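Long-range contacts in 5-Carboxyvanillate Decarboxylase (Novosphingobium aromaticivorans, PDB 4QRN), which probably catalyses the metal-dependent decarboxylation of 5-carboxyvanillate, using an amidohydrolase-type active site that here holds manganese and a nitro-substituted inhibitor: residues A[164-169]-A[201-206]; A[196-201]-A[252-257]; A[151-156]-A[175-180]; A[44-49]-A[130-135]. One frame throughout, in Å; residues are numbered along the deposited sequence.

Contact 1. Residues A[164-169]-A[201-206]; sequences EIHRGA and VEVDQP
His166 reaches from helix 158-170 to the end of helix 194-203, where Glu202 takes its tip and Val203 lies under its ring. From CB the side chain turns so that CG stands anti to the carbonyl carbon (chi1 -83°), which carries the imidazole across the gap. CG is 4.0 Å from Val203 CG1, the looser end of the contact. Further out, ND1 comes within 3.4 Å of that same methyl and CE1 packs beside it, so CG1 makes a CH-pi contact over one face, offset toward the rim. At the tip, NE2 donates to Glu202 OE1 at 2.7 Å, nearly in the plane of the ring. OE1 accepts on its anti lone pair, with ring and carboxylate planes 46° apart. With an alanine here, Glu202 would probably lose this donor and Val203 CG1 the ring that covers it. Valine suits the place because its two methyls serve two neighbours: CG2 meets Ile165 CG2 at 3.7 Å, deeper in the interface. Small Ala169 lets the amide of Gln205 lie close, with CB 3.6 Å from Gln205 NE2, and that nitrogen is bonded to Phe174 O. Gln205 OE1 accepts a hydrogen bond from a water that also donates to Ile165 O. Asp204, with positive phi, closes helix 194-203 in a Schellman motif. The two helices pack side by side on the outside of the barrel: Ile165 also covers Ile196 and Ala199, while Arg167 on another side of its helix pairs with Asp134 of helix 122-142.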
loop_
_atom_site.group_PDB
_atom_site.type_symbol
_atom_site.label_atom_id
_atom_site.label_comp_id
_atom_site.label_asym_id
_atom_site.label_seq_id
_atom_site.Cartn_x
_atom_site.Cartn_y
_atom_site.Cartn_z
ATOM N N GLU A 164 6.044 22.122 23.051
ATOM C CA GLU A 164 7.300 21.417 22.827
ATOM C C GLU A 164 7.829 21.631 21.400
ATOM O O GLU A 164 9.049 21.642 21.190
ATOM C CB GLU A 164 7.124 19.930 23.155
ATOM C CG GLU A 164 8.449 19.160 23.274
ATOM C CD GLU A 164 9.255 19.463 24.546
ATOM O OE1 GLU A 164 8.951 20.432 25.293
ATOM O OE2 GLU A 164 10.225 18.703 24.801
ATOM N N ILE A 165 6.929 21.796 20.430
ATOM C CA ILE A 165 7.328 22.189 19.085
ATOM C C ILE A 165 8.040 23.552 19.155
ATOM O O ILE A 165 9.116 23.736 18.574
ATOM C CB ILE A 165 6.096 22.242 18.179
ATOM C CG1 ILE A 165 5.614 20.809 17.892
ATOM C CG2 ILE A 165 6.386 22.998 16.875
ATOM C CD1 ILE A 165 4.199 20.746 17.369
ATOM N N HIS A 166 7.464 24.497 19.890
ATOM C CA HIS A 166 8.112 25.790 20.065
ATOM C C HIS A 166 9.429 25.681 20.810
ATOM O O HIS A 166 10.405 26.310 20.421
ATOM C CB HIS A 166 7.147 26.746 20.754
ATOM C CG HIS A 166 6.204 27.388 19.790
ATOM N ND1 HIS A 166 6.567 28.483 19.027
ATOM C CD2 HIS A 166 4.924 27.095 19.454
ATOM C CE1 HIS A 166 5.551 28.832 18.261
ATOM N NE2 HIS A 166 4.543 28.007 18.497
ATOM N N ARG A 167 9.475 24.887 21.874
ATOM C CA ARG A 167 10.711 24.759 22.639
ATOM C C ARG A 167 11.809 24.147 21.771
ATOM O O ARG A 167 12.953 24.590 21.791
ATOM C CB ARG A 167 10.487 23.931 23.898
ATOM C CG ARG A 167 11.676 23.965 24.833
ATOM C CD ARG A 167 11.426 23.177 26.108
ATOM N NE ARG A 167 11.520 21.725 25.940
ATOM C CZ ARG A 167 12.600 20.983 26.212
ATOM N NH1 ARG A 167 12.534 19.672 26.056
ATOM N NH2 ARG A 167 13.746 21.546 26.609
ATOM N N GLY A 168 11.460 23.126 20.993
ATOM C CA GLY A 168 12.441 22.495 20.129
ATOM C C GLY A 168 13.001 23.455 19.096
ATOM O O GLY A 168 14.200 23.502 18.855
ATOM N N ALA A 169 12.135 24.263 18.504
ATOM C CA ALA A 169 12.574 25.187 17.466
ATOM C C ALA A 169 13.386 26.340 18.052
ATOM O O ALA A 169 14.390 26.742 17.476
ATOM C CB ALA A 169 11.363 25.705 16.694
ATOM N N VAL A 201 2.926 25.485 11.946
ATOM C CA VAL A 201 2.864 26.613 11.032
ATOM C C VAL A 201 3.494 27.850 11.687
ATOM O O VAL A 201 4.182 28.618 11.019
ATOM C CB VAL A 201 1.414 26.848 10.589
ATOM C CG1 VAL A 201 1.225 28.220 9.911
ATOM C CG2 VAL A 201 0.952 25.683 9.682
ATOM N N GLU A 202 3.287 28.039 12.990
ATOM C CA GLU A 202 3.912 29.161 13.709
ATOM C C GLU A 202 5.443 29.125 13.633
ATOM O O GLU A 202 6.080 30.152 13.437
ATOM C CB GLU A 202 3.469 29.174 15.169
ATOM C CG GLU A 202 2.021 29.624 15.345
ATOM C CD GLU A 202 1.395 29.274 16.686
ATOM O OE1 GLU A 202 2.060 28.659 17.546
ATOM O OE2 GLU A 202 0.214 29.636 16.874
ATOM N N VAL A 203 6.037 27.953 13.822
ATOM C CA VAL A 203 7.495 27.832 13.732
ATOM C C VAL A 203 7.968 27.582 12.296
ATOM O O VAL A 203 9.170 27.608 12.018
ATOM C CB VAL A 203 8.074 26.726 14.669
ATOM C CG1 VAL A 203 7.750 27.027 16.152
ATOM C CG2 VAL A 203 7.605 25.343 14.262
ATOM N N ASP A 204 7.012 27.388 11.385
ATOM C CA ASP A 204 7.260 27.084 9.965
ATOM C C ASP A 204 8.191 25.896 9.760
ATOM O O ASP A 204 9.176 25.985 9.034
ATOM C CB ASP A 204 7.783 28.316 9.215
ATOM C CG ASP A 204 7.773 28.127 7.713
ATOM O OD1 ASP A 204 6.885 27.412 7.194
ATOM O OD2 ASP A 204 8.686 28.669 7.058
ATOM N N GLN A 205 7.868 24.785 10.409
ATOM C CA GLN A 205 8.703 23.603 10.308
ATOM C C GLN A 205 7.897 22.434 9.774
ATOM O O GLN A 205 6.674 22.387 9.955
ATOM C CB GLN A 205 9.291 23.238 11.661
ATOM C CG GLN A 205 10.333 24.235 12.096
ATOM C CD GLN A 205 11.047 23.822 13.358
ATOM O OE1 GLN A 205 10.505 23.067 14.160
ATOM N NE2 GLN A 205 12.280 24.317 13.550
ATOM N N PRO A 206 8.591 21.472 9.159
ATOM C CA PRO A 206 7.904 20.287 8.644
ATOM C C PRO A 206 7.592 19.285 9.730
ATOM O O PRO A 206 8.284 19.181 10.757
ATOM C CB PRO A 206 8.934 19.691 7.681
ATOM C CG PRO A 206 10.260 20.111 8.289
ATOM C CD PRO A 206 10.025 21.485 8.807
HETATM O O HOH W 1 10.327 21.871 16.796
#

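Contact 2. Residues A[196-201]-A[252-257]; sequences IFRALV and DKYPSL
Tyr254 lies against Phe197, Arg198 and Val201 of helix 194-203, one of the outer helices of the amidohydrolase alpha/beta barrel. Its ring carbon CE2 is 3.6 Å from Phe197 CB, and further round the ring CD1 meets Val201 CG2 at 3.8 Å. Val201 has CG1 anti to the backbone N (chi1 166°), which leaves CG2 anti to the carbonyl carbon and facing the tyrosine, with CG1 near Ser256 OG. The aliphatic part of Arg198 comes to the ring near its plane, its CD 3.3 Å from Tyr254 OH. Leu257 completes the apolar shell: CD2 packs on Phe197 CD1 at 3.6 Å, and CD1 approaches Leu200 CB. Leucine suits this buried end of the contact, since its two methyls can touch two residues about a turn apart, Phe197 and Leu200.

Behind this shell, a type I turn from Tyr254 to Leu257 follows helix 250-253 and presents both residues to the same helix; it is closed by Leu257 N bonding to Tyr254 O at 3.0 Å. Phe197 and Leu200 also rest on Leu207 of the inner strand 207-209. The tyrosine hydroxyl is bonded to Asp194 OD1, which fixes the far end of the ring. A phenylalanine here would probably leave Asp194 and the bridging water without the hydroxyl they bind. That water accepts from Arg198 NH1 at 2.9 Å and donates to Tyr254 OH at 3.2 Å.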
loop_
_atom_site.group_PDB
_atom_site.type_symbol
_atom_site.label_atom_id
_atom_site.label_comp_id
_atom_site.label_asym_id
_atom_site.label_seq_id
_atom_site.Cartn_x
_atom_site.Cartn_y
_atom_site.Cartn_z
ATOM N N ILE A 196 -1.281 20.994 17.315
ATOM C CA ILE A 196 0.005 20.592 16.802
ATOM C C ILE A 196 0.251 21.268 15.442
ATOM O O ILE A 196 1.351 21.787 15.204
ATOM C CB ILE A 196 0.043 19.060 16.684
ATOM C CG1 ILE A 196 0.142 18.450 18.091
ATOM C CG2 ILE A 196 1.179 18.593 15.737
ATOM C CD1 ILE A 196 -0.107 16.938 18.135
ATOM N N PHE A 197 -0.750 21.260 14.566
ATOM C CA PHE A 197 -0.605 21.920 13.281
ATOM C C PHE A 197 -0.451 23.416 13.413
ATOM O O PHE A 197 0.356 24.006 12.706
ATOM C CB PHE A 197 -1.752 21.538 12.358
ATOM C CG PHE A 197 -1.726 20.074 12.014
ATOM C CD1 PHE A 197 -0.726 19.584 11.200
ATOM C CD2 PHE A 197 -2.644 19.189 12.544
ATOM C CE1 PHE A 197 -0.653 18.239 10.878
ATOM C CE2 PHE A 197 -2.578 17.830 12.243
ATOM C CZ PHE A 197 -1.586 17.350 11.406
ATOM N N ARG A 198 -1.190 24.042 14.317
ATOM C CA ARG A 198 -1.050 25.479 14.533
ATOM C C ARG A 198 0.400 25.795 14.905
ATOM O O ARG A 198 0.983 26.764 14.396
ATOM C CB ARG A 198 -2.001 25.960 15.623
ATOM C CG ARG A 198 -3.464 26.024 15.166
ATOM C CD ARG A 198 -3.820 27.226 14.293
ATOM N NE ARG A 198 -3.705 28.458 15.070
ATOM C CZ ARG A 198 -4.610 28.876 15.948
ATOM N NH1 ARG A 198 -5.759 28.224 16.079
ATOM N NH2 ARG A 198 -4.366 29.963 16.677
ATOM N N ALA A 199 0.995 24.993 15.779
ATOM C CA ALA A 199 2.358 25.248 16.217
ATOM C C ALA A 199 3.371 25.045 15.096
ATOM O O ALA A 199 4.306 25.833 14.967
ATOM C CB ALA A 199 2.700 24.371 17.426
ATOM N N LEU A 200 3.199 23.993 14.294
ATOM C CA LEU A 200 4.104 23.755 13.168
ATOM C C LEU A 200 4.099 24.919 12.194
ATOM O O LEU A 200 5.148 25.306 11.694
ATOM C CB LEU A 200 3.712 22.463 12.431
ATOM C CG LEU A 200 4.020 21.183 13.196
ATOM C CD1 LEU A 200 3.235 20.000 12.602
ATOM C CD2 LEU A 200 5.514 20.944 13.149
ATOM N N VAL A 201 2.926 25.485 11.946
ATOM C CA VAL A 201 2.864 26.613 11.032
ATOM C C VAL A 201 3.494 27.850 11.687
ATOM O O VAL A 201 4.182 28.618 11.019
ATOM C CB VAL A 201 1.414 26.848 10.589
ATOM C CG1 VAL A 201 1.225 28.220 9.911
ATOM C CG2 VAL A 201 0.952 25.683 9.682
ATOM N N ASP A 252 -5.512 22.723 2.838
ATOM C CA ASP A 252 -6.331 23.903 2.603
ATOM C C ASP A 252 -6.396 24.757 3.869
ATOM O O ASP A 252 -6.390 25.981 3.810
ATOM C CB ASP A 252 -7.746 23.489 2.157
ATOM C CG ASP A 252 -7.782 22.875 0.764
ATOM O OD1 ASP A 252 -6.762 22.960 0.039
ATOM O OD2 ASP A 252 -8.844 22.326 0.392
ATOM N N LYS A 253 -6.444 24.099 5.015
ATOM C CA LYS A 253 -6.462 24.791 6.286
ATOM C C LYS A 253 -5.109 25.459 6.549
ATOM O O LYS A 253 -5.055 26.588 7.050
ATOM C CB LYS A 253 -6.830 23.818 7.406
ATOM C CG LYS A 253 -7.086 24.476 8.741
ATOM C CD LYS A 253 -7.698 23.489 9.710
ATOM C CE LYS A 253 -8.048 24.187 11.022
ATOM N NZ LYS A 253 -8.899 23.376 11.936
ATOM N N TYR A 254 -4.033 24.751 6.189
ATOM C CA TYR A 254 -2.665 25.186 6.470
ATOM C C TYR A 254 -1.830 25.093 5.191
ATOM O O TYR A 254 -1.054 24.153 5.016
ATOM C CB TYR A 254 -2.047 24.312 7.573
ATOM C CG TYR A 254 -2.806 24.411 8.873
ATOM C CD1 TYR A 254 -2.881 25.628 9.554
ATOM C CD2 TYR A 254 -3.480 23.318 9.403
ATOM C CE1 TYR A 254 -3.584 25.741 10.731
ATOM C CE2 TYR A 254 -4.189 23.429 10.588
ATOM C CZ TYR A 254 -4.245 24.642 11.240
ATOM O OH TYR A 254 -4.957 24.781 12.416
ATOM N N PRO A 255 -1.978 26.064 4.280
ATOM C CA PRO A 255 -1.325 25.937 2.969
ATOM C C PRO A 255 0.191 25.921 3.030
ATOM O O PRO A 255 0.810 25.405 2.097
ATOM C CB PRO A 255 -1.827 27.175 2.203
ATOM C CG PRO A 255 -3.063 27.572 2.906
ATOM C CD PRO A 255 -2.916 27.193 4.324
ATOM N N SER A 256 0.797 26.464 4.080
ATOM C CA SER A 256 2.258 26.437 4.173
ATOM C C SER A 256 2.801 25.107 4.692
ATOM O O SER A 256 3.995 24.856 4.568
ATOM C CB SER A 256 2.776 27.560 5.066
ATOM O OG SER A 256 2.487 27.341 6.430
ATOM N N LEU A 257 1.948 24.285 5.290
ATOM C CA LEU A 257 2.441 23.091 5.980
ATOM C C LEU A 257 3.085 22.088 5.043
ATOM O O LEU A 257 2.505 21.742 4.010
ATOM C CB LEU A 257 1.267 22.437 6.699
ATOM C CG LEU A 257 1.555 21.150 7.463
ATOM C CD1 LEU A 257 2.415 21.431 8.680
ATOM C CD2 LEU A 257 0.238 20.492 7.856
HETATM O O HOH W 2 -7.052 26.383 14.221
#

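Contact 3. Residues A[151-156]-A[175-180]; sequences GTVAPQ and KGIQIN
Gly151 uses both its backbone polar groups on residues 176-178. Its N donates to Gly176 O at 2.9 Å, and its O accepts from Gln178 N at 3.0 Å. The two bonds flank Ile177, the pattern of a parallel bridge. Glycine suits the spot because a CB there would stand a tight 3.4 Å from Ile177 CG2.

Beyond Gly151 the two chains diverge and water takes over the pairing. Val153 N donates a hydrogen bond to a water that in turn donates to Gln178 O at 2.8 Å. A second water joins the side chains, lying 2.8 Å from Thr152 OG1 and accepting from Asn180 ND2. Asn180 OD1 in turn accepts from Gln178 NE2 at 2.9 Å, a bent bond with the oxygen tilted from the donor's amide plane. This holds the amide of Gln178, whose side chain lies about 3 Å from that of the metal ligand His210 (nearest atoms). Thr152 O is bonded to Asn133 ND2.

On the apolar side, Val153 CG2 packs on Ile179 CG1 at 3.9 Å and near Ile177 CD1; these beta-branched residues suit extended chain and fill the layer beneath the helices. Strand 177-179 pairs along its other edge with Tyr208 and His210. The single bridge joins the chain just past strand 147-149 to strand 177-179, the two linked through helix 158-170 as in a beta-alpha-beta crossover of the distorted amidohydrolase barrel.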
loop_
_atom_site.group_PDB
_atom_site.type_symbol
_atom_site.label_atom_id
_atom_site.label_comp_id
_atom_site.label_asym_id
_atom_site.label_seq_id
_atom_site.Cartn_x
_atom_site.Cartn_y
_atom_site.Cartn_z
ATOM N N GLY A 151 12.247 16.910 16.942
ATOM C CA GLY A 151 11.674 16.652 18.248
ATOM C C GLY A 151 10.653 15.535 18.247
ATOM O O GLY A 151 10.035 15.215 17.216
ATOM N N THR A 152 10.457 14.974 19.442
ATOM C CA THR A 152 9.393 14.013 19.710
ATOM C C THR A 152 8.339 14.670 20.590
ATOM O O THR A 152 8.674 15.525 21.428
ATOM C CB THR A 152 9.975 12.713 20.362
ATOM O OG1 THR A 152 9.159 11.586 20.053
ATOM C CG2 THR A 152 10.129 12.805 21.872
ATOM N N VAL A 153 7.080 14.304 20.387
ATOM C CA VAL A 153 5.999 14.916 21.142
ATOM C C VAL A 153 5.059 13.834 21.698
ATOM O O VAL A 153 5.311 12.639 21.577
ATOM C CB VAL A 153 5.248 16.017 20.325
ATOM C CG1 VAL A 153 6.209 17.143 19.933
ATOM C CG2 VAL A 153 4.534 15.444 19.096
ATOM N N ALA A 154 3.989 14.293 22.351
ATOM C CA ALA A 154 3.033 13.416 23.014
ATOM C C ALA A 154 1.647 13.869 22.597
ATOM O O ALA A 154 1.014 14.644 23.298
ATOM C CB ALA A 154 3.214 13.479 24.544
ATOM N N PRO A 155 1.162 13.416 21.429
ATOM C CA PRO A 155 -0.097 13.947 20.889
ATOM C C PRO A 155 -1.287 13.656 21.771
ATOM O O PRO A 155 -2.331 14.279 21.584
ATOM C CB PRO A 155 -0.208 13.270 19.521
ATOM C CG PRO A 155 1.221 12.961 19.154
ATOM C CD PRO A 155 1.822 12.518 20.457
ATOM N N GLN A 156 -1.146 12.738 22.722
ATOM C CA GLN A 156 -2.152 12.595 23.770
ATOM C C GLN A 156 -2.447 13.919 24.463
ATOM O O GLN A 156 -3.537 14.111 25.015
ATOM C CB GLN A 156 -1.667 11.700 24.927
ATOM C CG GLN A 156 -1.127 10.332 24.641
ATOM C CD GLN A 156 0.386 10.315 24.473
ATOM O OE1 GLN A 156 0.933 11.032 23.638
ATOM N NE2 GLN A 156 1.069 9.470 25.251
ATOM N N LYS A 175 14.775 21.040 13.880
ATOM C CA LYS A 175 14.339 21.485 12.550
ATOM C C LYS A 175 12.905 21.098 12.233
ATOM O O LYS A 175 12.376 21.462 11.186
ATOM C CB LYS A 175 15.310 20.946 11.496
ATOM C CG LYS A 175 16.717 21.487 11.675
ATOM C CD LYS A 175 16.803 23.000 11.568
ATOM C CE LYS A 175 18.245 23.462 11.617
ATOM N NZ LYS A 175 18.315 24.921 11.376
ATOM N N GLY A 176 12.237 20.410 13.154
ATOM C CA GLY A 176 10.859 19.977 12.970
ATOM C C GLY A 176 10.594 18.902 13.988
ATOM O O GLY A 176 11.344 18.780 14.967
ATOM N N ILE A 177 9.526 18.136 13.766
ATOM C CA ILE A 177 9.172 17.045 14.665
ATOM C C ILE A 177 8.825 15.816 13.826
ATOM O O ILE A 177 8.388 15.908 12.672
ATOM C CB ILE A 177 8.007 17.344 15.669
ATOM C CG1 ILE A 177 6.699 17.648 14.914
ATOM C CG2 ILE A 177 8.418 18.461 16.641
ATOM C CD1 ILE A 177 5.481 17.603 15.784
ATOM N N GLN A 178 9.032 14.661 14.464
ATOM C CA GLN A 178 8.557 13.392 13.927
ATOM C C GLN A 178 7.435 12.882 14.805
ATOM O O GLN A 178 7.594 12.784 16.022
ATOM C CB GLN A 178 9.703 12.368 13.903
ATOM C CG GLN A 178 9.224 10.977 13.458
ATOM C CD GLN A 178 10.373 10.021 13.292
ATOM O OE1 GLN A 178 11.194 10.183 12.386
ATOM N NE2 GLN A 178 10.449 9.016 14.170
ATOM N N ILE A 179 6.296 12.549 14.188
ATOM C CA ILE A 179 5.212 11.868 14.878
ATOM C C ILE A 179 5.134 10.473 14.272
ATOM O O ILE A 179 5.137 10.305 13.044
ATOM C CB ILE A 179 3.874 12.630 14.759
ATOM C CG1 ILE A 179 3.980 13.956 15.529
ATOM C CG2 ILE A 179 2.700 11.761 15.284
ATOM C CD1 ILE A 179 2.712 14.816 15.491
ATOM N N ASN A 180 5.093 9.470 15.142
ATOM C CA ASN A 180 5.122 8.062 14.767
ATOM C C ASN A 180 3.717 7.579 14.507
ATOM O O ASN A 180 3.162 6.744 15.225
ATOM C CB ASN A 180 5.833 7.305 15.878
ATOM C CG ASN A 180 7.168 7.893 16.135
ATOM O OD1 ASN A 180 8.028 7.833 15.255
ATOM N ND2 ASN A 180 7.349 8.531 17.306
HETATM O O HOH W 3 9.661 10.287 17.662
HETATM O O HOH W 4 6.234 12.431 18.400
#

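Contact 4. Residues A[44-49]-A[130-135]; sequences FATREI and TRANDT
Arg131 and Glu48 meet edge to edge, guanidinium against carboxylate, with their planes 38° apart. Arg131 presents the side of its guanidinium that bears NE and NH2: NE donates to Glu48 OE2 at 2.8 Å, and OE2 lies close to the guanidinium plane and accepts on its syn lone pair, while NH2 reaches Glu48 OE1 at 3.0 Å, this oxygen tilted somewhat from that plane. Two bonds, one to each oxygen, resist rotation of either group. Glu48 gets there with CG between the backbone N and the carbonyl carbon (chi1 62°) and an otherwise extended chain, whose length suits the gap between the helices. The other flat group, the ring of Phe44, slants beside helix 122-142, its CZ 4.3 Å from Ala132 O.

These contacts lie where strand 38-44, the barrel strand that carries the metal ligand Glu41, passes into helix 47-59. Thr46 is the N-cap of that helix: its OG1 accepts a weak bond from Ile49 N at 3.3 Å. Its methyl CG2 lies 4.2 Å from Ala132 CB, so threonine serves both as cap and as packing surface. Ile49 CD1 reaches the same alanine CB, also at 4.2 Å, and a small residue there lets helix 122-142 come close. One turn on, Thr135 OG1 donates to Arg131 O at 2.9 Å from above the carbonyl plane, and Thr135 N comes to the same oxygen from the opposite face.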
loop_
_atom_site.group_PDB
_atom_site.type_symbol
_atom_site.label_atom_id
_atom_site.label_comp_id
_atom_site.label_asym_id
_atom_site.label_seq_id
_atom_site.Cartn_x
_atom_site.Cartn_y
_atom_site.Cartn_z
ATOM N N PHE A 44 17.167 6.909 16.895
ATOM C CA PHE A 44 17.854 6.586 18.148
ATOM C C PHE A 44 16.806 6.210 19.184
ATOM O O PHE A 44 15.606 6.438 18.991
ATOM C CB PHE A 44 18.720 7.750 18.656
ATOM C CG PHE A 44 17.922 8.885 19.203
ATOM C CD1 PHE A 44 17.414 9.850 18.333
ATOM C CD2 PHE A 44 17.650 8.990 20.558
ATOM C CE1 PHE A 44 16.628 10.887 18.774
ATOM C CE2 PHE A 44 16.841 10.063 21.032
ATOM C CZ PHE A 44 16.342 11.008 20.126
ATOM N N ALA A 45 17.259 5.602 20.286
ATOM C CA ALA A 45 16.391 5.216 21.394
ATOM C C ALA A 45 16.982 5.727 22.688
ATOM O O ALA A 45 18.182 6.014 22.750
ATOM C CB ALA A 45 16.258 3.695 21.477
ATOM N N THR A 46 16.149 5.800 23.728
ATOM C CA THR A 46 16.670 5.963 25.078
ATOM C C THR A 46 16.325 4.697 25.856
ATOM O O THR A 46 15.250 4.110 25.719
ATOM C CB THR A 46 16.142 7.220 25.798
ATOM O OG1 THR A 46 14.774 7.034 26.178
ATOM C CG2 THR A 46 16.321 8.474 24.927
ATOM N N ARG A 47 17.250 4.302 26.714
ATOM C CA ARG A 47 17.067 3.086 27.492
ATOM C C ARG A 47 15.823 3.173 28.364
ATOM O O ARG A 47 15.091 2.185 28.509
ATOM C CB ARG A 47 18.313 2.842 28.351
ATOM C CG ARG A 47 18.353 1.510 29.110
ATOM C CD ARG A 47 18.476 0.325 28.153
ATOM N NE ARG A 47 17.211 -0.373 28.086
ATOM C CZ ARG A 47 16.991 -1.505 27.432
ATOM N NH1 ARG A 47 17.950 -2.076 26.708
ATOM N NH2 ARG A 47 15.785 -2.050 27.485
ATOM N N GLU A 48 15.577 4.342 28.952
ATOM C CA GLU A 48 14.432 4.437 29.849
ATOM C C GLU A 48 13.104 4.298 29.105
ATOM O O GLU A 48 12.157 3.738 29.668
ATOM C CB GLU A 48 14.461 5.713 30.693
ATOM C CG GLU A 48 14.410 6.978 29.911
ATOM C CD GLU A 48 14.578 8.216 30.775
ATOM O OE1 GLU A 48 14.876 8.090 31.992
ATOM O OE2 GLU A 48 14.427 9.331 30.221
ATOM N N ILE A 49 13.024 4.734 27.842
ATOM C CA ILE A 49 11.783 4.555 27.098
ATOM C C ILE A 49 11.628 3.088 26.680
ATOM O O ILE A 49 10.544 2.540 26.783
ATOM C CB ILE A 49 11.681 5.544 25.922
ATOM C CG1 ILE A 49 11.424 6.956 26.480
ATOM C CG2 ILE A 49 10.535 5.139 24.960
ATOM C CD1 ILE A 49 11.515 8.057 25.456
ATOM N N THR A 130 10.320 15.011 27.117
ATOM C CA THR A 130 11.189 16.140 27.457
ATOM C C THR A 130 12.631 15.668 27.599
ATOM O O THR A 130 13.545 16.282 27.057
ATOM C CB THR A 130 10.737 16.789 28.778
ATOM O OG1 THR A 130 9.442 17.368 28.586
ATOM C CG2 THR A 130 11.741 17.862 29.224
ATOM N N ARG A 131 12.821 14.559 28.318
ATOM C CA ARG A 131 14.151 14.014 28.523
ATOM C C ARG A 131 14.784 13.544 27.211
ATOM O O ARG A 131 15.971 13.790 26.973
ATOM C CB ARG A 131 14.113 12.886 29.567
ATOM C CG ARG A 131 13.853 13.419 30.978
ATOM C CD ARG A 131 13.329 12.341 31.885
ATOM N NE ARG A 131 14.326 11.333 32.217
ATOM C CZ ARG A 131 15.231 11.436 33.194
ATOM N NH1 ARG A 131 15.309 12.531 33.944
ATOM N NH2 ARG A 131 16.075 10.432 33.408
ATOM N N ALA A 132 14.004 12.896 26.350
ATOM C CA ALA A 132 14.544 12.434 25.076
ATOM C C ALA A 132 14.930 13.630 24.209
ATOM O O ALA A 132 15.942 13.589 23.515
ATOM C CB ALA A 132 13.524 11.562 24.336
ATOM N N ASN A 133 14.111 14.683 24.221
ATOM C CA ASN A 133 14.422 15.870 23.450
ATOM C C ASN A 133 15.686 16.542 23.981
ATOM O O ASN A 133 16.549 16.971 23.208
ATOM C CB ASN A 133 13.226 16.817 23.461
ATOM C CG ASN A 133 12.113 16.346 22.542
ATOM O OD1 ASN A 133 12.360 15.600 21.589
ATOM N ND2 ASN A 133 10.905 16.793 22.800
ATOM N N ASP A 134 15.825 16.652 25.305
ATOM C CA ASP A 134 17.021 17.246 25.854
ATOM C C ASP A 134 18.265 16.390 25.546
ATOM O O ASP A 134 19.335 16.935 25.265
ATOM C CB ASP A 134 16.865 17.432 27.367
ATOM C CG ASP A 134 15.880 18.526 27.731
ATOM O OD1 ASP A 134 15.532 19.352 26.857
ATOM O OD2 ASP A 134 15.468 18.569 28.912
ATOM N N THR A 135 18.134 15.068 25.619
ATOM C CA THR A 135 19.237 14.176 25.294
ATOM C C THR A 135 19.678 14.361 23.839
ATOM O O THR A 135 20.873 14.462 23.543
ATOM C CB THR A 135 18.817 12.736 25.578
ATOM O OG1 THR A 135 18.639 12.587 26.990
ATOM C CG2 THR A 135 19.854 11.726 25.060
#

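How the contacts relate
Contact 3 is the buried core of the set, two backbone bonds between the loop after strand 147-149 and residues 176-178, with ordered water where the chains part. Contacts 2 and 4 are partly buried, and contact 1 lies at the surface. Contacts 1 and 2 share helix 194-203: one flank meets helix 158-170 through an imidazole-carboxylate bond and methyls, the other meets the turn after helix 250-253 mostly through apolar groups. Contact 4 joins the start of helix 47-59 to helix 122-142 by a salt bridge, and Asn133 and Asp134 of the latter reach Glu164 and Arg167 of contact 1. Asn133 also bonds Thr152 O of contact 3, whereas contacts 2 and 4 do not touch.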